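Local coordinates for malonyl CoA-ACP transacylase (Xanthomonas oryzae pv. oryzae, PDB 3K89), which probably transfers the malonyl group from coenzyme A to holo-acyl carrier protein, the reaction that supplies malonyl units for bacterial fatty acid synthesis, at residues Arg117-Phe122 / Asn212-Ala217; Val131-Ala136 / Gly173-Val178; Pro160-Ser165 / Leu255-Thr260. All blocks are in the same frame, centred on the assembly; numbering follows the deposited sequence.

Contact 1: Arg117-Phe122 / Asn212-Ala217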
ATOM      1  N   ARG A 117       6.907  -6.791   8.836  1.00 11.61           N
ATOM      2  CA  ARG A 117       7.836  -6.247   9.838  1.00 12.60           C
ATOM      3  C   ARG A 117       9.276  -6.362   9.298  1.00 12.61           C
ATOM      4  O   ARG A 117      10.038  -5.379   9.348  1.00 12.90           O
ATOM      5  CB  ARG A 117       7.689  -6.961  11.191  1.00 12.90           C
ATOM      6  CG  ARG A 117       8.744  -6.519  12.238  1.00 15.86           C
ATOM      7  CD  ARG A 117       8.159  -5.616  13.282  1.00 19.27           C
ATOM      8  NE  ARG A 117       9.184  -4.993  14.137  1.00 20.34           N
ATOM      9  CZ  ARG A 117       9.565  -5.441  15.336  1.00 19.52           C
ATOM     10  NH1 ARG A 117       9.030  -6.538  15.862  1.00 20.93           N
ATOM     11  NH2 ARG A 117      10.504  -4.774  16.015  1.00 20.52           N
ATOM     12  N   LEU A 118       9.624  -7.528   8.754  1.00 12.26           N
ATOM     13  CA  LEU A 118      10.943  -7.730   8.134  1.00 12.46           C
ATOM     14  C   LEU A 118      11.130  -6.802   6.943  1.00 12.56           C
ATOM     15  O   LEU A 118      12.179  -6.166   6.808  1.00 12.49           O
ATOM     16  CB  LEU A 118      11.166  -9.180   7.705  1.00 13.06           C
ATOM     17  CG  LEU A 118      11.287 -10.229   8.807  1.00 15.05           C
ATOM     18  CD1 LEU A 118      11.520 -11.587   8.170  1.00 15.81           C
ATOM     19  CD2 LEU A 118      12.414  -9.882   9.791  1.00 16.73           C
ATOM     20  N   ARG A 119      10.101  -6.692   6.094  1.00 11.51           N
ATOM     21  CA  ARG A 119      10.179  -5.798   4.932  1.00 11.00           C
ATOM     22  C   ARG A 119      10.537  -4.366   5.352  1.00 11.35           C
ATOM     23  O   ARG A 119      11.474  -3.764   4.803  1.00 11.93           O
ATOM     24  CB  ARG A 119       8.844  -5.822   4.148  1.00 10.54           C
ATOM     25  CG  ARG A 119       8.812  -4.959   2.870  1.00 10.42           C
ATOM     26  CD  ARG A 119       7.493  -5.230   2.140  1.00  9.84           C
ATOM     27  NE  ARG A 119       7.296  -4.427   0.921  1.00  8.52           N
ATOM     28  CZ  ARG A 119       6.730  -3.219   0.885  1.00  8.55           C
ATOM     29  NH1 ARG A 119       6.361  -2.618   2.011  1.00  8.89           N
ATOM     30  NH2 ARG A 119       6.540  -2.599  -0.291  1.00  9.97           N
ATOM     31  N   GLY A 120       9.835  -3.837   6.347  1.00 10.86           N
ATOM     32  CA  GLY A 120      10.122  -2.514   6.887  1.00 11.61           C
ATOM     33  C   GLY A 120      11.526  -2.414   7.452  1.00 12.53           C
ATOM     34  O   GLY A 120      12.204  -1.431   7.210  1.00 13.22           O
ATOM     35  N   GLN A 121      11.963  -3.442   8.178  1.00 13.38           N
ATOM     36  CA  GLN A 121      13.332  -3.442   8.731  1.00 13.91           C
ATOM     37  C   GLN A 121      14.398  -3.374   7.643  1.00 14.14           C
ATOM     38  O   GLN A 121      15.362  -2.596   7.738  1.00 14.06           O
ATOM     39  CB  GLN A 121      13.552  -4.666   9.634  1.00 13.95           C
ATOM     40  CG  GLN A 121      12.827  -4.546  10.967  1.00 16.02           C
ATOM     41  CD  GLN A 121      12.930  -5.809  11.840  1.00 18.58           C
ATOM     42  OE1 GLN A 121      13.368  -6.868  11.388  1.00 22.02           O
ATOM     43  NE2 GLN A 121      12.514  -5.687  13.099  1.00 20.32           N
ATOM     44  N   PHE A 122      14.233  -4.182   6.602  1.00 13.17           N
ATOM     45  CA  PHE A 122      15.217  -4.222   5.528  1.00 13.80           C
ATOM     46  C   PHE A 122      15.246  -2.878   4.823  1.00 13.82           C
ATOM     47  O   PHE A 122      16.328  -2.387   4.482  1.00 14.04           O
ATOM     48  CB  PHE A 122      14.919  -5.318   4.499  1.00 13.70           C
ATOM     49  CG  PHE A 122      14.892  -6.726   5.063  1.00 15.28           C
ATOM     50  CD1 PHE A 122      15.702  -7.084   6.140  1.00 18.22           C
ATOM     51  CD2 PHE A 122      14.088  -7.701   4.475  1.00 17.82           C
ATOM     52  CE1 PHE A 122      15.667  -8.396   6.645  1.00 19.89           C
ATOM     53  CE2 PHE A 122      14.056  -9.007   4.964  1.00 17.75           C
ATOM     54  CZ  PHE A 122      14.848  -9.354   6.043  1.00 18.33           C
ATOM     55  N   ASN A 212      16.510  -8.270  -2.218  1.00 15.49           N
ATOM     56  CA  ASN A 212      17.082  -9.617  -2.120  1.00 16.48           C
ATOM     57  C   ASN A 212      16.892 -10.242  -0.745  1.00 15.60           C
ATOM     58  O   ASN A 212      16.553 -11.427  -0.638  1.00 16.51           O
ATOM     59  CB  ASN A 212      18.547  -9.609  -2.557  1.00 17.54           C
ATOM     60  CG  ASN A 212      18.689  -9.320  -4.043  1.00 20.27           C
ATOM     61  OD1 ASN A 212      17.777  -9.593  -4.833  1.00 24.59           O
ATOM     62  ND2 ASN A 212      19.823  -8.737  -4.429  1.00 24.34           N
ATOM     63  N   GLN A 213      17.048  -9.439   0.296  1.00 14.93           N
ATOM     64  CA  GLN A 213      16.812  -9.891   1.663  1.00 15.07           C
ATOM     65  C   GLN A 213      15.356 -10.322   1.813  1.00 14.24           C
ATOM     66  O   GLN A 213      15.064 -11.366   2.401  1.00 14.62           O
ATOM     67  CB  GLN A 213      17.120  -8.796   2.669  1.00 16.04           C
ATOM     68  CG  GLN A 213      18.588  -8.422   2.759  1.00 18.02           C
ATOM     69  CD  GLN A 213      18.782  -7.267   3.691  1.00 23.32           C
ATOM     70  OE1 GLN A 213      18.468  -6.123   3.356  1.00 24.85           O
ATOM     71  NE2 GLN A 213      19.260  -7.555   4.895  1.00 26.14           N
ATOM     72  N   LEU A 214      14.464  -9.497   1.265  1.00 13.28           N
ATOM     73  CA  LEU A 214      13.031  -9.786   1.257  1.00 12.26           C
ATOM     74  C   LEU A 214      12.758 -11.118   0.579  1.00 12.31           C
ATOM     75  O   LEU A 214      12.011 -11.940   1.118  1.00 11.72           O
ATOM     76  CB  LEU A 214      12.263  -8.665   0.545  1.00 12.01           C
ATOM     77  CG  LEU A 214      10.738  -8.838   0.418  1.00 13.90           C
ATOM     78  CD1 LEU A 214      10.095  -8.771   1.768  1.00 16.89           C
ATOM     79  CD2 LEU A 214      10.172  -7.755  -0.492  1.00 16.61           C
ATOM     80  N   GLY A 215      13.344 -11.322  -0.605  1.00 12.11           N
ATOM     81  CA  GLY A 215      13.177 -12.583  -1.325  1.00 13.09           C
ATOM     82  C   GLY A 215      13.562 -13.786  -0.490  1.00 13.77           C
ATOM     83  O   GLY A 215      12.868 -14.802  -0.505  1.00 13.39           O
ATOM     84  N   GLU A 216      14.680 -13.686   0.223  1.00 14.00           N
ATOM     85  CA  GLU A 216      15.096 -14.800   1.088  1.00 16.13           C
ATOM     86  C   GLU A 216      14.119 -15.041   2.248  1.00 15.56           C
ATOM     87  O   GLU A 216      13.844 -16.189   2.607  1.00 15.98           O
ATOM     88  CB  GLU A 216      16.517 -14.574   1.609  1.00 16.81           C
ATOM     89  CG  GLU A 216      17.555 -14.513   0.476  1.00 21.12           C
ATOM     90  CD  GLU A 216      18.972 -14.249   0.972  1.00 29.22           C
ATOM     91  OE1 GLU A 216      19.867 -14.048   0.121  1.00 31.97           O
ATOM     92  OE2 GLU A 216      19.193 -14.241   2.205  1.00 32.41           O
ATOM     93  N   ALA A 217      13.600 -13.965   2.833  1.00 14.76           N
ATOM     94  CA  ALA A 217      12.617 -14.066   3.919  1.00 14.07           C
ATOM     95  C   ALA A 217      11.349 -14.751   3.420  1.00 14.20           C
ATOM     96  O   ALA A 217      10.803 -15.609   4.099  1.00 14.94           O
ATOM     97  CB  ALA A 217      12.296 -12.688   4.500  1.00 14.00           C
TER
HETATM   98  O   HOH W   1      18.685  -3.661   4.158  1.00 21.47           O
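Phe122 lays one face of its ring against Gln213, whose CB sits over the ring centre as a CH-pi contact, 3.7 Å from the centroid and almost on the ring normal. The opposite face belongs to the ring's own helix: Leu118 O lies 3.2 Å above the plane, displaced toward the rim. Beyond CB, Gln213 runs obliquely across the ring, and its amide plane is turned 30° from the ring plane, with NE2 3.8 Å from Phe122 CD1. A water donates to both Phe122 O and Gln213 OE1 and so bridges the two helices. The helices, 109-126 and 208-219, run nearly antiparallel within the acyl transferase domain, their local axes 9.7 Å apart at an angle of 159°. At the ring edge, near its plane, Ala217 CB stands 4.1 Å from Phe122 CE2, and it also meets Leu118 CD1. The end of Leu214 comes across to the other helix: CG is anti to the backbone N (chi1 178°), and CD1 reaches Arg119 CB at 4.0 Å. The extended Arg119 chain leads on to the predicted active site, where its guanidinium hydrogen-bonds Gln65, Gln252 and the predicted nucleophile Ser94.

Contact 2: Val131-Ala136 / Gly173-Val178; sequences VGAMAA and GDAAAV
Val131-Ala136 and Gly173-Val178 meet as an antiparallel backbone ladder that stops where residues 173-178 turn a corner into helix 175-187. The contact joins the first strand of the ferredoxin-like small subdomain, as known in FabD enzymes, to the start of its second helix. Ala133 and Gly173 form a hydrogen-bonded pair at the end of this ladder: Ala133 N donates to Gly173 O at 3.0 Å and Gly173 N to Ala133 O at 3.1 Å, each donor lying nearly along the C=O axis. Gly132 and Asp174 follow as a non-hydrogen-bonded pair. One step on, Ala175 N, in the first turn of the helix, donates to Val131 O over 2.9 Å, tilted 26° from the carbonyl plane, so strand pairing passes directly into the helix start. Small side chains let that helix lie close on the strand. Ala133 CB packs 3.8 Å from Ala175 CA, and Val178 CB also comes up to the same methyl. Val178 spreads its two methyls along the strand: CG1, anti to the backbone N (chi1 172°), touches Ala135 CB at 3.9 Å, while CG2 rests on Ala133 O. Val178 also touches Val158 of strand 158-165. Asp174 occupies the N-cap position, yet its OD2 accepts from Val157 N. Its other oxygen is tied back to the strand through a water that donates to Asp174 OD1 at 2.8 Å and to Val131 O at 2.7 Å.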
ATOM      1  N   VAL A 131      19.463   9.713   4.857  1.00 24.43           N
ATOM      2  CA  VAL A 131      19.918   9.267   3.530  1.00 22.56           C
ATOM      3  C   VAL A 131      18.865   9.461   2.431  1.00 21.23           C
ATOM      4  O   VAL A 131      19.178   9.928   1.328  1.00 19.87           O
ATOM      5  CB  VAL A 131      20.371   7.761   3.552  1.00 22.63           C
ATOM      6  CG1 VAL A 131      20.533   7.186   2.133  1.00 23.00           C
ATOM      7  CG2 VAL A 131      21.655   7.597   4.356  1.00 23.26           C
ATOM      8  N   GLY A 132      17.631   9.058   2.721  1.00 19.88           N
ATOM      9  CA  GLY A 132      16.590   9.032   1.698  1.00 18.88           C
ATOM     10  C   GLY A 132      15.532  10.102   1.847  1.00 18.35           C
ATOM     11  O   GLY A 132      15.419  10.746   2.890  1.00 18.96           O
ATOM     12  N   ALA A 133      14.745  10.289   0.790  1.00 17.03           N
ATOM     13  CA  ALA A 133      13.617  11.198   0.819  1.00 16.17           C
ATOM     14  C   ALA A 133      12.609  10.779  -0.221  1.00 15.86           C
ATOM     15  O   ALA A 133      12.953  10.078  -1.184  1.00 15.27           O
ATOM     16  CB  ALA A 133      14.068  12.689   0.589  1.00 16.28           C
ATOM     17  N   MET A 134      11.365  11.171   0.022  1.00 15.73           N
ATOM     18  CA  MET A 134      10.285  11.062  -0.957  1.00 16.29           C
ATOM     19  C   MET A 134       9.535  12.370  -1.045  1.00 16.70           C
ATOM     20  O   MET A 134       9.439  13.085  -0.059  1.00 16.86           O
ATOM     21  CB  MET A 134       9.299   9.974  -0.544  1.00 16.43           C
ATOM     22  CG  MET A 134       9.955   8.651  -0.251  1.00 17.77           C
ATOM     23  SD  MET A 134      10.270   7.696  -1.740  1.00 26.32           S
ATOM     24  CE  MET A 134       8.680   6.969  -2.208  1.00 20.25           C
ATOM     25  N   ALA A 135       8.995  12.677  -2.224  1.00 16.99           N
ATOM     26  CA  ALA A 135       8.208  13.888  -2.411  1.00 17.13           C
ATOM     27  C   ALA A 135       7.031  13.668  -3.345  1.00 17.50           C
ATOM     28  O   ALA A 135       7.150  13.003  -4.372  1.00 17.31           O
ATOM     29  CB  ALA A 135       9.100  15.041  -2.951  1.00 16.97           C
ATOM     30  N   ALA A 136       5.890  14.241  -2.990  1.00 18.01           N
ATOM     31  CA  ALA A 136       4.740  14.178  -3.877  1.00 18.97           C
ATOM     32  C   ALA A 136       4.765  15.394  -4.791  1.00 19.69           C
ATOM     33  O   ALA A 136       5.038  16.521  -4.340  1.00 20.66           O
ATOM     34  CB  ALA A 136       3.450  14.135  -3.071  1.00 19.09           C
ATOM     35  N   GLY A 173      14.422   8.766  -3.563  1.00 11.61           N
ATOM     36  CA  GLY A 173      15.808   8.362  -3.751  1.00 12.10           C
ATOM     37  C   GLY A 173      16.688   9.026  -2.711  1.00 13.03           C
ATOM     38  O   GLY A 173      16.246   9.268  -1.580  1.00 13.66           O
ATOM     39  N   ASP A 174      17.924   9.321  -3.107  1.00 13.36           N
ATOM     40  CA  ASP A 174      18.826  10.101  -2.240  1.00 13.81           C
ATOM     41  C   ASP A 174      18.225  11.468  -1.929  1.00 14.65           C
ATOM     42  O   ASP A 174      17.683  12.143  -2.808  1.00 15.13           O
ATOM     43  CB  ASP A 174      20.200  10.253  -2.908  1.00 14.29           C
ATOM     44  CG  ASP A 174      20.950   8.936  -3.006  1.00 15.50           C
ATOM     45  OD1 ASP A 174      21.394   8.402  -1.955  1.00 16.76           O
ATOM     46  OD2 ASP A 174      21.106   8.433  -4.134  1.00 16.07           O
ATOM     47  N   ALA A 175      18.318  11.878  -0.662  1.00 14.34           N
ATOM     48  CA  ALA A 175      17.727  13.130  -0.227  1.00 14.76           C
ATOM     49  C   ALA A 175      18.187  14.313  -1.087  1.00 14.72           C
ATOM     50  O   ALA A 175      17.368  15.124  -1.507  1.00 15.35           O
ATOM     51  CB  ALA A 175      18.043  13.395   1.257  1.00 15.36           C
ATOM     52  N   ALA A 176      19.493  14.400  -1.339  1.00 15.27           N
ATOM     53  CA  ALA A 176      20.055  15.549  -2.081  1.00 15.34           C
ATOM     54  C   ALA A 176      19.504  15.581  -3.495  1.00 14.99           C
ATOM     55  O   ALA A 176      19.220  16.642  -4.023  1.00 14.80           O
ATOM     56  CB  ALA A 176      21.569  15.477  -2.115  1.00 15.40           C
ATOM     57  N   ALA A 177      19.304  14.400  -4.081  1.00 14.32           N
ATOM     58  CA  ALA A 177      18.793  14.308  -5.442  1.00 14.38           C
ATOM     59  C   ALA A 177      17.309  14.649  -5.543  1.00 14.61           C
ATOM     60  O   ALA A 177      16.883  15.273  -6.517  1.00 13.52           O
ATOM     61  CB  ALA A 177      19.085  12.919  -6.032  1.00 14.54           C
ATOM     62  N   VAL A 178      16.517  14.241  -4.541  1.00 14.26           N
ATOM     63  CA  VAL A 178      15.117  14.624  -4.477  1.00 15.24           C
ATOM     64  C   VAL A 178      15.043  16.158  -4.344  1.00 15.63           C
ATOM     65  O   VAL A 178      14.265  16.811  -5.037  1.00 15.11           O
ATOM     66  CB  VAL A 178      14.373  13.883  -3.314  1.00 15.33           C
ATOM     67  CG1 VAL A 178      12.970  14.434  -3.119  1.00 17.16           C
ATOM     68  CG2 VAL A 178      14.324  12.385  -3.614  1.00 15.30           C
TER
HETATM   69  O   HOH W   2      21.672  10.091   0.212  1.00 18.57           O

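Contact 3: Pro160-Ser165 / Leu255-Thr260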
ATOM      1  N   PRO A 160      10.847   8.324 -10.275  1.00 15.89           N
ATOM      2  CA  PRO A 160       9.450   8.100  -9.892  1.00 15.86           C
ATOM      3  C   PRO A 160       9.345   6.840  -9.025  1.00 14.82           C
ATOM      4  O   PRO A 160       9.911   5.784  -9.374  1.00 15.20           O
ATOM      5  CB  PRO A 160       8.733   7.907 -11.237  1.00 16.82           C
ATOM      6  CG  PRO A 160       9.802   7.634 -12.241  1.00 19.33           C
ATOM      7  CD  PRO A 160      11.036   8.351 -11.738  1.00 16.92           C
ATOM      8  N   ALA A 161       8.663   6.975  -7.890  1.00 12.44           N
ATOM      9  CA  ALA A 161       8.491   5.862  -6.949  1.00 12.03           C
ATOM     10  C   ALA A 161       7.029   5.401  -6.899  1.00 11.07           C
ATOM     11  O   ALA A 161       6.762   4.217  -6.659  1.00 11.44           O
ATOM     12  CB  ALA A 161       8.966   6.280  -5.549  1.00 11.60           C
ATOM     13  N   ASN A 162       6.087   6.315  -7.093  1.00 12.04           N
ATOM     14  CA  ASN A 162       4.675   5.917  -7.242  1.00 11.75           C
ATOM     15  C   ASN A 162       4.056   6.680  -8.408  1.00 12.46           C
ATOM     16  O   ASN A 162       4.146   7.913  -8.439  1.00 13.45           O
ATOM     17  CB  ASN A 162       3.777   6.348  -6.076  1.00 11.67           C
ATOM     18  CG  ASN A 162       4.099   5.720  -4.703  1.00 11.41           C
ATOM     19  OD1 ASN A 162       4.938   4.818  -4.506  1.00 14.02           O
ATOM     20  ND2 ASN A 162       3.375   6.210  -3.744  1.00 10.54           N
ATOM     21  N   PHE A 163       3.378   5.970  -9.300  1.00 12.22           N
ATOM     22  CA  PHE A 163       2.422   6.590 -10.231  1.00 12.20           C
ATOM     23  C   PHE A 163       1.045   6.450  -9.595  1.00 12.64           C
ATOM     24  O   PHE A 163       0.418   5.396  -9.720  1.00 12.32           O
ATOM     25  CB  PHE A 163       2.497   5.919 -11.611  1.00 12.50           C
ATOM     26  CG  PHE A 163       3.821   6.124 -12.299  1.00 13.04           C
ATOM     27  CD1 PHE A 163       4.077   7.307 -12.999  1.00 14.06           C
ATOM     28  CD2 PHE A 163       4.821   5.146 -12.225  1.00 14.45           C
ATOM     29  CE1 PHE A 163       5.315   7.504 -13.631  1.00 15.33           C
ATOM     30  CE2 PHE A 163       6.055   5.336 -12.834  1.00 15.09           C
ATOM     31  CZ  PHE A 163       6.304   6.516 -13.550  1.00 14.48           C
ATOM     32  N   ASN A 164       0.605   7.485  -8.873  1.00 12.87           N
ATOM     33  CA  ASN A 164      -0.601   7.392  -8.041  1.00 13.12           C
ATOM     34  C   ASN A 164      -1.905   7.787  -8.701  1.00 14.23           C
ATOM     35  O   ASN A 164      -2.917   7.184  -8.433  1.00 13.87           O
ATOM     36  CB  ASN A 164      -0.414   8.101  -6.690  1.00 12.92           C
ATOM     37  CG  ASN A 164       0.479   7.312  -5.768  1.00 12.15           C
ATOM     38  OD1 ASN A 164       0.591   6.096  -5.924  1.00 11.83           O
ATOM     39  ND2 ASN A 164       1.118   7.983  -4.808  1.00 12.79           N
ATOM     40  N   SER A 165      -1.864   8.811  -9.547  1.00 15.79           N
ATOM     41  CA  SER A 165      -3.013   9.177 -10.369  1.00 17.40           C
ATOM     42  C   SER A 165      -2.486  10.137 -11.417  1.00 18.48           C
ATOM     43  O   SER A 165      -1.364  10.607 -11.296  1.00 17.70           O
ATOM     44  CB  SER A 165      -4.109   9.848  -9.532  1.00 17.23           C
ATOM     45  OG  SER A 165      -3.753  11.154  -9.137  1.00 17.79           O
ATOM     46  N   LEU A 255      11.116  -0.965  -7.754  1.00 11.44           N
ATOM     47  CA  LEU A 255      10.500  -0.393  -8.953  1.00 11.77           C
ATOM     48  C   LEU A 255       9.235   0.398  -8.600  1.00 11.77           C
ATOM     49  O   LEU A 255       8.659   0.210  -7.536  1.00 10.93           O
ATOM     50  CB  LEU A 255      10.214  -1.502  -9.971  1.00 11.66           C
ATOM     51  CG  LEU A 255      11.461  -2.156 -10.576  1.00 12.32           C
ATOM     52  CD1 LEU A 255      11.096  -3.346 -11.430  1.00 13.99           C
ATOM     53  CD2 LEU A 255      12.292  -1.138 -11.380  1.00 12.12           C
ATOM     54  N   PRO A 256       8.810   1.323  -9.486  1.00 11.68           N
ATOM     55  CA  PRO A 256       7.672   2.173  -9.161  1.00 11.83           C
ATOM     56  C   PRO A 256       6.365   1.427  -8.979  1.00 11.20           C
ATOM     57  O   PRO A 256       6.086   0.461  -9.692  1.00 10.56           O
ATOM     58  CB  PRO A 256       7.572   3.151 -10.348  1.00 11.99           C
ATOM     59  CG  PRO A 256       8.605   2.796 -11.296  1.00 13.06           C
ATOM     60  CD  PRO A 256       9.499   1.724 -10.731  1.00 12.02           C
ATOM     61  N   VAL A 257       5.579   1.877  -8.010  1.00 11.04           N
ATOM     62  CA  VAL A 257       4.218   1.364  -7.843  1.00 10.77           C
ATOM     63  C   VAL A 257       3.365   1.909  -8.975  1.00 10.77           C
ATOM     64  O   VAL A 257       3.211   3.113  -9.116  1.00 10.99           O
ATOM     65  CB  VAL A 257       3.634   1.800  -6.476  1.00 10.35           C
ATOM     66  CG1 VAL A 257       2.123   1.550  -6.367  1.00 11.39           C
ATOM     67  CG2 VAL A 257       4.339   1.080  -5.355  1.00 11.05           C
ATOM     68  N   GLN A 258       2.818   1.006  -9.785  1.00 11.14           N
ATOM     69  CA  GLN A 258       1.975   1.417 -10.918  1.00 11.09           C
ATOM     70  C   GLN A 258       0.521   1.469 -10.444  1.00 10.96           C
ATOM     71  O   GLN A 258      -0.303   0.614 -10.813  1.00 11.26           O
ATOM     72  CB  GLN A 258       2.124   0.421 -12.089  1.00 10.49           C
ATOM     73  CG  GLN A 258       3.579   0.212 -12.596  1.00 11.01           C
ATOM     74  CD  GLN A 258       4.188   1.416 -13.291  1.00 13.00           C
ATOM     75  OE1 GLN A 258       5.418   1.491 -13.438  1.00 15.96           O
ATOM     76  NE2 GLN A 258       3.354   2.347 -13.748  1.00 12.23           N
ATOM     77  N   TRP A 259       0.210   2.420  -9.558  1.00 11.19           N
ATOM     78  CA  TRP A 259      -1.124   2.422  -8.956  1.00 11.85           C
ATOM     79  C   TRP A 259      -2.184   2.777 -10.002  1.00 11.77           C
ATOM     80  O   TRP A 259      -3.212   2.094 -10.103  1.00 11.61           O
ATOM     81  CB  TRP A 259      -1.223   3.318  -7.697  1.00 11.16           C
ATOM     82  CG  TRP A 259      -2.585   3.141  -7.051  1.00 11.53           C
ATOM     83  CD1 TRP A 259      -3.614   4.071  -6.963  1.00 10.99           C
ATOM     84  CD2 TRP A 259      -3.098   1.925  -6.496  1.00 11.14           C
ATOM     85  NE1 TRP A 259      -4.709   3.493  -6.361  1.00 12.15           N
ATOM     86  CE2 TRP A 259      -4.418   2.187  -6.054  1.00 11.25           C
ATOM     87  CE3 TRP A 259      -2.552   0.640  -6.302  1.00 11.38           C
ATOM     88  CZ2 TRP A 259      -5.218   1.204  -5.447  1.00 10.62           C
ATOM     89  CZ3 TRP A 259      -3.335  -0.330  -5.677  1.00 10.68           C
ATOM     90  CH2 TRP A 259      -4.664  -0.043  -5.268  1.00 10.37           C
ATOM     91  N   THR A 260      -1.908   3.798 -10.808  1.00 12.76           N
ATOM     92  CA  THR A 260      -2.815   4.142 -11.920  1.00 12.66           C
ATOM     93  C   THR A 260      -3.069   2.920 -12.792  1.00 12.68           C
ATOM     94  O   THR A 260      -4.222   2.609 -13.081  1.00 12.92           O
ATOM     95  CB  THR A 260      -2.262   5.313 -12.726  1.00 12.51           C
ATOM     96  OG1 THR A 260      -2.211   6.448 -11.866  1.00 14.77           O
ATOM     97  CG2 THR A 260      -3.166   5.655 -13.926  1.00 13.97           C
TER
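The Phe163 ring and the Gln258 amide lie side by side, pointing the same way, with their planes only 17° apart; Gln258 NE2 comes 3.5 Å from Phe163 CD2, oblique to the ring. A bend at chi2 (-68°) of Gln258 brings CD back beside the aromatic group. Pro256 CB also meets the ring obliquely, 3.6 Å from Phe163 CE2, and Val257 O lies at the ring edge, near its plane. The indole of Trp259 is approached in its plane by Asn164 O, 3.5 Å from CD1 at the edge; its ring also meets that of His93 and packs on Leu283 and Leu286 of helix 282-290. The backbones pair in parallel, adding the short, weakly bonded strand 257-258 to the edge of the ferredoxin-like sheet, beside strand 158-165. Val257 N donates to Ala161 O at 2.9 Å from above the carbonyl plane, and Val257 O accepts from Phe163 N almost straight on, also at 2.9 Å. Gln258 then centres an inverse gamma turn at the N-cap position, and Thr260 N, in the first turn of helix 259-268, donates to Phe163 O at 3.0 Å. Asn162 and Val257 project together from one face of this pairing, toward the predicted catalytic region: Val257 touches His203, and the Asn162 side chain approaches a bound glycerol, nearest atoms about 4 Å apart. Just upstream, Leu255 O accepts a weak hydrogen bond from His203 ND1.

In the fold
From the N terminus, the chain first enters contact 1 on helix 109-126 and, after a short connection, strand 132-138, the first half of contact 2. It then reaches strand 158-165, used later in contact 3, before residues 173-178 close contact 2. Helix 208-219 closes contact 1, so the loop of contact 2 is nested inside that of contact 1. Residues 255-260 finally close contact 3, whose loop crosses both others. Contacts 2 and 3 reach the same mixed sheet and touch where Met134 CE packs 3.4 Å from Ala161 CB. Contact 1 instead joins two helices, its nearest atoms about 7 Å from contact 3; contacts 1 and 3 both adjoin the predicted active-site residues.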